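Side-chain contacts in transcriptional regulator, MarR family (Silicibacter pomeroyi DSS-3, PDB 3BOQ), which probably binds DNA and regulates transcription, as expected of a dimeric winged helix-turn-helix protein of the MarR family: residues Phe32-Arg37 and Ala128-Ala133; Ala48-Met53 and Glu121-Ile126; Met53-Arg58 and Ala71-Asn76; Leu63-Leu68 and Gly77-Leu82. One frame throughout, in Å; residues are numbered along the deposited sequence.

Interaction 1: Phe32-Arg37 and Ala128-Ala133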
# COMPACT_ATOMS: atom_id res chain seq x y z
N PHE B 32 2.32 0.25 7.00
CA PHE B 32 2.75 -1.02 6.47
C PHE B 32 4.19 -1.38 6.83
O PHE B 32 4.44 -2.48 7.30
CB PHE B 32 2.57 -1.04 4.95
CG PHE B 32 2.71 -2.39 4.35
CD1 PHE B 32 1.58 -3.11 3.99
CD2 PHE B 32 3.97 -2.96 4.18
CE1 PHE B 32 1.68 -4.37 3.44
CE2 PHE B 32 4.10 -4.22 3.65
CZ PHE B 32 2.94 -4.94 3.28
N GLY B 33 5.13 -0.46 6.61
CA GLY B 33 6.53 -0.67 6.92
C GLY B 33 6.82 -1.08 8.36
O GLY B 33 7.69 -1.91 8.63
N ASP B 34 6.07 -0.50 9.30
CA ASP B 34 6.32 -0.70 10.71
C ASP B 34 5.61 -1.91 11.24
O ASP B 34 6.19 -2.66 12.00
CB ASP B 34 5.85 0.50 11.49
CG ASP B 34 6.95 1.48 11.76
OD1 ASP B 34 7.85 1.63 10.88
OD2 ASP B 34 6.92 2.10 12.85
N LEU B 35 4.34 -2.06 10.84
CA LEU B 35 3.55 -3.23 11.12
C LEU B 35 4.30 -4.45 10.64
O LEU B 35 4.53 -5.35 11.41
CB LEU B 35 2.21 -3.12 10.40
CG LEU B 35 1.08 -4.08 10.74
CD1 LEU B 35 0.91 -4.23 12.27
CD2 LEU B 35 -0.23 -3.64 10.10
N ASN B 36 4.70 -4.47 9.38
CA ASN B 36 5.50 -5.55 8.80
C ASN B 36 6.81 -5.88 9.55
O ASN B 36 7.06 -7.04 9.91
CB ASN B 36 5.79 -5.27 7.33
CG ASN B 36 6.34 -6.46 6.61
OD1 ASN B 36 5.69 -7.50 6.54
ND2 ASN B 36 7.55 -6.33 6.07
N ARG B 37 7.63 -4.86 9.79
CA ARG B 37 8.92 -5.03 10.47
C ARG B 37 8.74 -5.51 11.92
O ARG B 37 9.49 -6.36 12.35
CB ARG B 37 9.77 -3.74 10.40
CG ARG B 37 10.90 -3.63 11.45
CD ARG B 37 11.93 -2.54 11.08
NE ARG B 37 13.27 -2.81 11.64
CZ ARG B 37 14.42 -2.53 11.02
NH1 ARG B 37 14.43 -1.98 9.81
NH2 ARG B 37 15.58 -2.82 11.61
N ALA B 128 -2.44 -0.84 17.09
CA ALA B 128 -2.87 0.04 18.21
C ALA B 128 -1.73 0.95 18.69
O ALA B 128 -1.90 2.17 18.80
CB ALA B 128 -3.42 -0.77 19.38
N GLU B 129 -0.56 0.36 18.90
CA GLU B 129 0.64 1.13 19.24
C GLU B 129 1.03 2.14 18.15
O GLU B 129 1.35 3.28 18.47
CB GLU B 129 1.76 0.19 19.71
CG GLU B 129 1.31 -0.62 21.05
CD GLU B 129 2.34 -1.63 21.61
OE1 GLU B 129 3.04 -2.37 20.83
OE2 GLU B 129 2.41 -1.74 22.86
N LEU B 130 0.94 1.77 16.87
CA LEU B 130 1.29 2.71 15.80
C LEU B 130 0.33 3.90 15.73
O LEU B 130 0.72 4.99 15.34
CB LEU B 130 1.33 2.00 14.45
CG LEU B 130 2.50 1.03 14.21
CD1 LEU B 130 2.29 0.17 12.94
CD2 LEU B 130 3.86 1.76 14.17
N LEU B 131 -0.92 3.66 16.12
CA LEU B 131 -2.01 4.61 16.00
C LEU B 131 -2.38 5.25 17.32
O LEU B 131 -3.48 5.76 17.47
CB LEU B 131 -3.24 3.92 15.43
CG LEU B 131 -3.21 3.40 14.00
CD1 LEU B 131 -4.54 2.73 13.70
CD2 LEU B 131 -2.91 4.55 12.96
N ARG B 132 -1.44 5.27 18.26
CA ARG B 132 -1.76 5.46 19.68
C ARG B 132 -2.17 6.88 20.01
O ARG B 132 -2.80 7.12 21.07
CB ARG B 132 -0.60 5.02 20.56
CG ARG B 132 0.61 5.91 20.43
CD ARG B 132 1.77 5.35 21.16
NE ARG B 132 2.97 6.15 20.97
CZ ARG B 132 3.87 5.97 20.00
NH1 ARG B 132 3.71 5.01 19.09
NH2 ARG B 132 4.96 6.74 19.95
N ALA B 133 -1.83 7.80 19.10
CA ALA B 133 -2.10 9.22 19.30
C ALA B 133 -3.27 9.60 18.42
O ALA B 133 -3.77 10.73 18.46
CB ALA B 133 -0.87 10.07 18.97
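Leu130 reaches Asp34 and Leu35 because its CG stands anti to its own carbonyl carbon (chi1 -72°) and its CD1 then runs on anti to CA (chi2 169°), which carries the isobutyl fork out from the last turn of helix 110-130. CD1 lies mainly on Leu35, 3.7 Å from Leu35 N on the backbone of helix 12-43 and 4.2 Å from Leu35 CB. CD2 lies on Asp34, coming to 3.6 Å from Asp34 CB and 3.3 Å from Asp34 OD2, so the methyl leans on both the methylene and one carboxylate oxygen. This suits an aspartate at the border of the contact: its CB gives an apolar foothold, while the partly exposed carboxylate is probably still reached by water. With the isobutyl group cut back to a glycine, Asp34 CB and the Leu35 backbone are likely to lose their cover, and a gap would open between the helices. Just beyond, Leu131 is the first residue to leave helical geometry, and Arg132 NH1 donates to Glu129 O (3.0 Å, 159° at the hydrogen), tying the exposed turn to the helix end. Leu35 also packs on His123 and Ile126, and on Trp21 of the second subunit. Such packing between long helices beside the partner chain is typical of the helical dimerisation region of MarR proteins.

Interaction 2: Ala48-Met53 and Glu121-Ile126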
# COMPACT_ATOMS: atom_id res chain seq x y z
N ALA B 48 2.43 -9.81 4.52
CA ALA B 48 1.92 -10.59 3.38
C ALA B 48 1.51 -12.03 3.82
O ALA B 48 0.42 -12.50 3.47
CB ALA B 48 2.93 -10.61 2.24
N LYS B 49 2.36 -12.68 4.61
CA LYS B 49 2.11 -14.01 5.16
C LYS B 49 0.94 -14.07 6.14
O LYS B 49 0.06 -14.94 6.04
CB LYS B 49 3.36 -14.52 5.87
CG LYS B 49 4.46 -14.98 4.92
CD LYS B 49 5.46 -15.85 5.63
CE LYS B 49 6.58 -16.16 4.72
NZ LYS B 49 7.68 -16.82 5.46
N PHE B 50 0.97 -13.16 7.11
CA PHE B 50 -0.12 -13.00 8.07
C PHE B 50 -1.43 -12.81 7.31
O PHE B 50 -2.42 -13.49 7.60
CB PHE B 50 0.15 -11.82 9.02
CG PHE B 50 -1.00 -11.55 9.95
CD1 PHE B 50 -1.18 -12.32 11.09
CD2 PHE B 50 -1.95 -10.57 9.64
CE1 PHE B 50 -2.27 -12.13 11.94
CE2 PHE B 50 -3.05 -10.35 10.49
CZ PHE B 50 -3.20 -11.13 11.65
N ASP B 51 -1.42 -11.90 6.33
CA ASP B 51 -2.59 -11.66 5.50
C ASP B 51 -3.18 -12.93 4.84
O ASP B 51 -4.40 -13.18 4.97
CB ASP B 51 -2.29 -10.56 4.47
CG ASP B 51 -3.42 -10.38 3.47
OD1 ASP B 51 -4.60 -10.43 3.88
OD2 ASP B 51 -3.11 -10.20 2.26
N ALA B 52 -2.36 -13.72 4.15
CA ALA B 52 -2.79 -15.02 3.60
C ALA B 52 -3.39 -15.96 4.65
O ALA B 52 -4.46 -16.54 4.45
CB ALA B 52 -1.64 -15.70 2.86
N MSE B 53 -2.69 -16.10 5.77
CA MSE B 53 -3.16 -16.98 6.86
C MSE B 53 -4.52 -16.58 7.46
O MSE B 53 -5.30 -17.43 7.86
CB MSE B 53 -2.12 -17.07 7.96
CG MSE B 53 -0.84 -17.68 7.48
SE MSE B 53 0.64 -17.55 8.76
CE MSE B 53 -0.01 -18.86 10.11
N GLU B 121 -2.91 -11.51 17.77
CA GLU B 121 -2.81 -10.72 19.00
C GLU B 121 -1.74 -9.64 18.81
O GLU B 121 -1.98 -8.45 19.08
CB GLU B 121 -2.45 -11.65 20.17
CG GLU B 121 -2.96 -11.25 21.54
CD GLU B 121 -3.00 -12.44 22.55
OE1 GLU B 121 -2.37 -13.52 22.31
OE2 GLU B 121 -3.68 -12.29 23.61
N ALA B 122 -0.57 -10.07 18.33
CA ALA B 122 0.60 -9.20 18.08
C ALA B 122 0.31 -8.09 17.07
O ALA B 122 0.72 -6.95 17.27
CB ALA B 122 1.80 -10.04 17.61
N HIS B 123 -0.37 -8.46 16.00
CA HIS B 123 -0.73 -7.56 14.90
C HIS B 123 -1.62 -6.39 15.38
O HIS B 123 -1.37 -5.23 15.02
CB HIS B 123 -1.48 -8.37 13.83
CG HIS B 123 -2.11 -7.54 12.76
ND1 HIS B 123 -3.31 -6.90 12.93
CD2 HIS B 123 -1.71 -7.27 11.50
CE1 HIS B 123 -3.62 -6.25 11.82
NE2 HIS B 123 -2.67 -6.46 10.94
N ASN B 124 -2.66 -6.71 16.16
CA ASN B 124 -3.59 -5.74 16.70
C ASN B 124 -2.98 -4.89 17.81
O ASN B 124 -3.35 -3.72 17.96
CB ASN B 124 -4.87 -6.43 17.20
CG ASN B 124 -5.66 -7.10 16.08
OD1 ASN B 124 -5.41 -6.88 14.90
ND2 ASN B 124 -6.62 -7.93 16.45
N ARG B 125 -2.08 -5.46 18.60
CA ARG B 125 -1.28 -4.65 19.51
C ARG B 125 -0.34 -3.67 18.74
O ARG B 125 -0.27 -2.50 19.07
CB ARG B 125 -0.51 -5.54 20.52
CG ARG B 125 0.39 -4.72 21.46
CD ARG B 125 1.14 -5.51 22.54
NE ARG B 125 1.34 -6.91 22.19
CZ ARG B 125 2.27 -7.38 21.35
NH1 ARG B 125 3.11 -6.55 20.74
NH2 ARG B 125 2.33 -8.68 21.11
N ILE B 126 0.36 -4.16 17.71
CA ILE B 126 1.32 -3.30 16.99
C ILE B 126 0.59 -2.13 16.32
O ILE B 126 1.02 -0.96 16.42
CB ILE B 126 2.20 -4.10 15.98
CG1 ILE B 126 3.15 -5.07 16.72
CG2 ILE B 126 3.06 -3.17 15.14
CD1 ILE B 126 3.44 -6.34 15.93
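His123, whose ring is stacked on Phe50, donates from ND1 to Asn124 OD1 over 2.9 Å, with 159° at the hydrogen. The amide oxygen sits close to the imidazole plane. A bond between neighbours on one helix thus fixes the rotation of a ring that works across the contact. In the MarR fold this is where the helical dimerisation region, through helix 110-130, meets the first helix of the winged helix-turn-helix, 47-58. The CB of each aromatic residue is directed at the other helix, and the side chains cross at about a right angle; the phenyl ring swings anti to its backbone nitrogen (chi1 175°) to meet the imidazole. They form an offset stack, centroids 4.7 Å apart and planes at 14°, in which His123 CB also makes a CH-pi contact over the phenyl face. Two flat groups suit a gap of 8.8 Å between Phe50 CA and His123 CA, filling it without interlocking branches. Without the imidazole, as with a leucine here, Phe50 would probably lose its stacking partner and the Asn124 oxygen its donor. Phe116 adds a further ring to Phe50, Leu39 and Ala119 also pack on it, and Trp21 of the second subunit touches His123, so the pair is well buried. Phe50 CE2 lies over the imidazole face, offset toward its rim, 3.5 Å from His123 CD2.

Interaction 3: Met53-Arg58 and Ala71-Asn76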
# COMPACT_ATOMS: atom_id res chain seq x y z
N MSE B 53 -2.69 -16.10 5.77
CA MSE B 53 -3.16 -16.98 6.86
C MSE B 53 -4.52 -16.58 7.46
O MSE B 53 -5.30 -17.43 7.86
CB MSE B 53 -2.12 -17.07 7.96
CG MSE B 53 -0.84 -17.68 7.48
SE MSE B 53 0.64 -17.55 8.76
CE MSE B 53 -0.01 -18.86 10.11
N ALA B 54 -4.77 -15.27 7.51
CA ALA B 54 -6.03 -14.74 8.00
C ALA B 54 -7.20 -15.20 7.13
O ALA B 54 -8.26 -15.52 7.66
CB ALA B 54 -5.95 -13.21 8.05
N GLN B 55 -7.00 -15.23 5.81
CA GLN B 55 -8.06 -15.66 4.89
C GLN B 55 -8.35 -17.13 5.10
O GLN B 55 -9.50 -17.52 5.12
CB GLN B 55 -7.69 -15.39 3.43
CG GLN B 55 -7.12 -14.02 3.17
CD GLN B 55 -7.86 -12.90 3.95
OE1 GLN B 55 -7.22 -12.07 4.60
NE2 GLN B 55 -9.19 -12.90 3.88
N LEU B 56 -7.29 -17.91 5.29
CA LEU B 56 -7.41 -19.34 5.53
C LEU B 56 -8.01 -19.65 6.90
O LEU B 56 -8.84 -20.55 7.01
CB LEU B 56 -6.07 -20.05 5.35
CG LEU B 56 -5.35 -19.77 4.03
CD1 LEU B 56 -3.93 -20.27 4.06
CD2 LEU B 56 -6.10 -20.34 2.83
N ALA B 57 -7.60 -18.93 7.95
CA ALA B 57 -8.21 -19.12 9.27
C ALA B 57 -9.70 -18.79 9.27
O ALA B 57 -10.47 -19.43 9.99
CB ALA B 57 -7.48 -18.33 10.35
N ARG B 58 -10.12 -17.79 8.48
CA ARG B 58 -11.53 -17.47 8.30
C ARG B 58 -12.28 -18.59 7.53
O ARG B 58 -13.50 -18.76 7.69
CB ARG B 58 -11.73 -16.09 7.61
CG ARG B 58 -13.20 -15.54 7.69
CD ARG B 58 -13.42 -14.06 7.21
NE ARG B 58 -12.24 -13.19 7.36
CZ ARG B 58 -11.68 -12.81 8.52
NH1 ARG B 58 -12.17 -13.22 9.70
NH2 ARG B 58 -10.59 -12.03 8.51
N ALA B 71 -9.04 -13.06 -2.11
CA ALA B 71 -9.42 -12.67 -0.74
C ALA B 71 -8.31 -11.92 0.02
O ALA B 71 -8.53 -11.38 1.10
CB ALA B 71 -9.86 -13.90 0.08
N LEU B 72 -7.11 -11.93 -0.54
CA LEU B 72 -5.96 -11.24 0.03
C LEU B 72 -6.22 -9.71 0.12
O LEU B 72 -6.73 -9.09 -0.83
CB LEU B 72 -4.71 -11.53 -0.81
CG LEU B 72 -3.63 -12.52 -0.36
CD1 LEU B 72 -4.15 -13.80 0.30
CD2 LEU B 72 -2.75 -12.84 -1.55
N LYS B 73 -5.88 -9.13 1.26
CA LYS B 73 -6.04 -7.68 1.44
C LYS B 73 -4.79 -6.94 1.00
O LYS B 73 -4.86 -5.80 0.66
CB LYS B 73 -6.39 -7.33 2.89
CG LYS B 73 -7.87 -7.44 3.21
CD LYS B 73 -8.18 -8.64 4.10
CE LYS B 73 -9.69 -8.74 4.38
NZ LYS B 73 -10.47 -8.74 3.11
N VAL B 74 -3.64 -7.61 1.09
CA VAL B 74 -2.40 -7.09 0.53
C VAL B 74 -2.28 -7.73 -0.85
O VAL B 74 -2.45 -8.95 -0.99
CB VAL B 74 -1.19 -7.44 1.45
CG1 VAL B 74 0.08 -6.77 0.90
CG2 VAL B 74 -1.45 -7.01 2.90
N THR B 75 -2.01 -6.94 -1.88
CA THR B 75 -1.98 -7.45 -3.25
C THR B 75 -0.83 -8.44 -3.52
O THR B 75 0.35 -8.12 -3.29
CB THR B 75 -1.82 -6.30 -4.23
OG1 THR B 75 -0.45 -5.89 -4.22
CG2 THR B 75 -2.72 -5.13 -3.82
N ASN B 76 -1.20 -9.63 -4.02
CA ASN B 76 -0.28 -10.75 -4.36
C ASN B 76 0.71 -11.29 -3.31
O ASN B 76 0.35 -11.57 -2.15
CB ASN B 76 0.47 -10.47 -5.67
CG ASN B 76 -0.22 -11.05 -6.86
OD1 ASN B 76 -1.45 -11.13 -6.89
ND2 ASN B 76 0.56 -11.47 -7.87
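Ala71 meets Gln55 first: the CA atoms of Ala71 and Gln55 are 6.5 Å apart, a closeness that a small methyl permits. Ala71 CB lies 4.1 Å from Gln55 CG, and Ala71 O lies 3.3 Å from Gln55 CD. The glutamine folds back on itself to get there, its chain bent at chi2 (-41°), which lays CG and CD against Ala71. Gln55 suits the place through its flexible methylene stem, which can bend to lie close to the alanine and still offer an apolar surface to the leucine that follows. Next comes Leu72, which leaves its backbone heading away from helix 47-58; an unusual first torsion (chi1 -103°) turns the branch back until CD1 is 4.1 Å from Gln55 CG. Lys73 then crosses the glutamine obliquely with its aliphatic chain, Lys73 CD 4.3 Å from Gln55 CD. A long flexible residue fits here because its methylenes can pack while the ammonium stays at the border, 6.3 Å from Arg58 NH2 at Lys73 NZ, a pair of like charges not in contact. The amides of Lys73 and Val74 both donate to the carboxylate of Asp51, one to each oxygen, and Thr75 packs on Gly29 of the second subunit. The arrangement is that of the turn in a helix-turn-helix, the link between helices 65-71 and 79-88, held against the preceding helix.

Interaction 4: Leu63-Leu68 and Gly77-Leu82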
# COMPACT_ATOMS: atom_id res chain seq x y z
N LEU B 63 -9.08 -23.15 0.74
CA LEU B 63 -9.23 -22.17 -0.33
C LEU B 63 -8.31 -22.54 -1.48
O LEU B 63 -7.16 -22.89 -1.26
CB LEU B 63 -8.88 -20.76 0.15
CG LEU B 63 -9.79 -19.96 1.08
CD1 LEU B 63 -9.23 -18.54 1.31
CD2 LEU B 63 -11.22 -19.90 0.54
N SER B 64 -8.83 -22.43 -2.70
CA SER B 64 -8.02 -22.62 -3.89
C SER B 64 -7.06 -21.45 -4.07
O SER B 64 -7.16 -20.44 -3.38
CB SER B 64 -8.93 -22.71 -5.11
OG SER B 64 -9.59 -21.47 -5.32
N MSE B 65 -6.14 -21.58 -5.02
CA MSE B 65 -5.19 -20.52 -5.32
C MSE B 65 -5.86 -19.21 -5.77
O MSE B 65 -5.47 -18.14 -5.32
CB MSE B 65 -4.16 -21.01 -6.34
CG MSE B 65 -3.13 -22.02 -5.75
SE MSE B 65 -2.23 -21.36 -4.12
CE MSE B 65 -1.81 -19.61 -4.84
N GLY B 66 -6.88 -19.31 -6.61
CA GLY B 66 -7.61 -18.14 -7.09
C GLY B 66 -8.49 -17.48 -6.04
O GLY B 66 -8.52 -16.25 -5.94
N LYS B 67 -9.20 -18.28 -5.25
CA LYS B 67 -10.08 -17.73 -4.21
C LYS B 67 -9.28 -17.15 -3.04
O LYS B 67 -9.68 -16.13 -2.46
CB LYS B 67 -11.12 -18.75 -3.75
CG LYS B 67 -12.21 -19.00 -4.80
CD LYS B 67 -13.45 -19.66 -4.20
CE LYS B 67 -14.50 -19.97 -5.28
NZ LYS B 67 -15.09 -18.74 -5.87
N LEU B 68 -8.16 -17.80 -2.72
CA LEU B 68 -7.18 -17.26 -1.77
C LEU B 68 -6.63 -15.92 -2.25
O LEU B 68 -6.62 -14.93 -1.50
CB LEU B 68 -6.01 -18.23 -1.54
CG LEU B 68 -4.83 -17.73 -0.70
CD1 LEU B 68 -5.29 -17.26 0.67
CD2 LEU B 68 -3.84 -18.85 -0.52
N GLY B 77 1.96 -11.42 -3.74
CA GLY B 77 3.02 -12.09 -3.01
C GLY B 77 3.51 -13.18 -3.95
O GLY B 77 4.19 -14.12 -3.51
N ASN B 78 3.21 -12.99 -5.26
CA ASN B 78 3.11 -14.09 -6.26
C ASN B 78 2.39 -15.21 -5.53
O ASN B 78 3.03 -16.06 -4.91
CB ASN B 78 4.48 -14.53 -6.80
CG ASN B 78 4.47 -15.93 -7.46
OD1 ASN B 78 3.50 -16.33 -8.11
ND2 ASN B 78 5.57 -16.66 -7.29
N VAL B 79 1.06 -15.16 -5.54
CA VAL B 79 0.25 -15.88 -4.56
C VAL B 79 0.73 -17.34 -4.28
O VAL B 79 0.89 -17.72 -3.10
CB VAL B 79 -1.27 -15.73 -4.86
CG1 VAL B 79 -1.63 -16.28 -6.23
CG2 VAL B 79 -2.13 -16.32 -3.74
N SER B 80 0.99 -18.13 -5.34
CA SER B 80 1.49 -19.50 -5.14
C SER B 80 2.89 -19.53 -4.51
O SER B 80 3.16 -20.35 -3.65
CB SER B 80 1.39 -20.36 -6.42
OG SER B 80 2.42 -20.06 -7.33
N GLY B 81 3.73 -18.58 -4.92
CA GLY B 81 5.04 -18.36 -4.31
C GLY B 81 4.94 -17.93 -2.85
O GLY B 81 5.79 -18.28 -2.04
N LEU B 82 3.90 -17.18 -2.53
CA LEU B 82 3.57 -16.85 -1.15
C LEU B 82 3.13 -18.11 -0.37
O LEU B 82 3.63 -18.38 0.72
CB LEU B 82 2.49 -15.76 -1.09
CG LEU B 82 1.99 -15.45 0.33
CD1 LEU B 82 3.09 -14.78 1.17
CD2 LEU B 82 0.76 -14.58 0.26
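The peptide group joining Val79 to Ser80 is the flat surface used here: over one face stands the terminal methyl of Met65 (present as selenomethionine), its CE 3.2 Å from Ser80 N and 3.5 Å from Val79 C. From above the peptide, CE also touches Ser80 CB, 3.6 Å away, and Val79 CG2, which rises on the same side, at 3.5 Å. A methionine suits this spot because its unbranched chain can curl: bends at chi2 (-53°) and chi3 (-47°) bring the methyl down onto the backbone of the first turn of helix 79-88. The small Ser80 lets the methyl come close to its backbone, while branched Val79 supplies a second surface, its CG2 also facing Leu68 CG at 4.3 Å. No hydrogen bond crosses between the segments; the contact is methyl packing on side chains and on a peptide. A capping bond is made at the start of helix 65-71, where Ser64 OG accepts from Lys67 N (3.2 Å, 163° at the hydrogen). Asn78 holds the N-cap position of helix 79-88. Before it, Gly77 adopts backbone angles at which a CB would press on the preceding carbonyl oxygen. In the MarR family helix 79-88 is probably the recognition helix. It packs with helix 65-71 through Val83 on Met65 and Leu68, both helices lean on helix 47-58 through Leu68 and Leu82, and strand 63-64 pairs with strand 105-106.

Interaction 2 is the buried one of the four, a ring stack within the protein core; the others are only partly buried. Interactions 1 and 2 both use helix 110-130 and touch each other, with Leu35 as the bridge, one branched side chain serving both. Interactions 2 and 3 share helix 47-58, and there the bridge is polar, the carboxylate of Asp51. Interactions 3 and 4 lie about 9 Å apart, centre to centre, within the helix-turn-helix; a glutamine side chain folded on the turn marks the one, a selenomethionine methyl on a peptide the other. Interactions 1 and 4 lie on opposite sides of the chain's centre, and the dimer partner reaches only the first three.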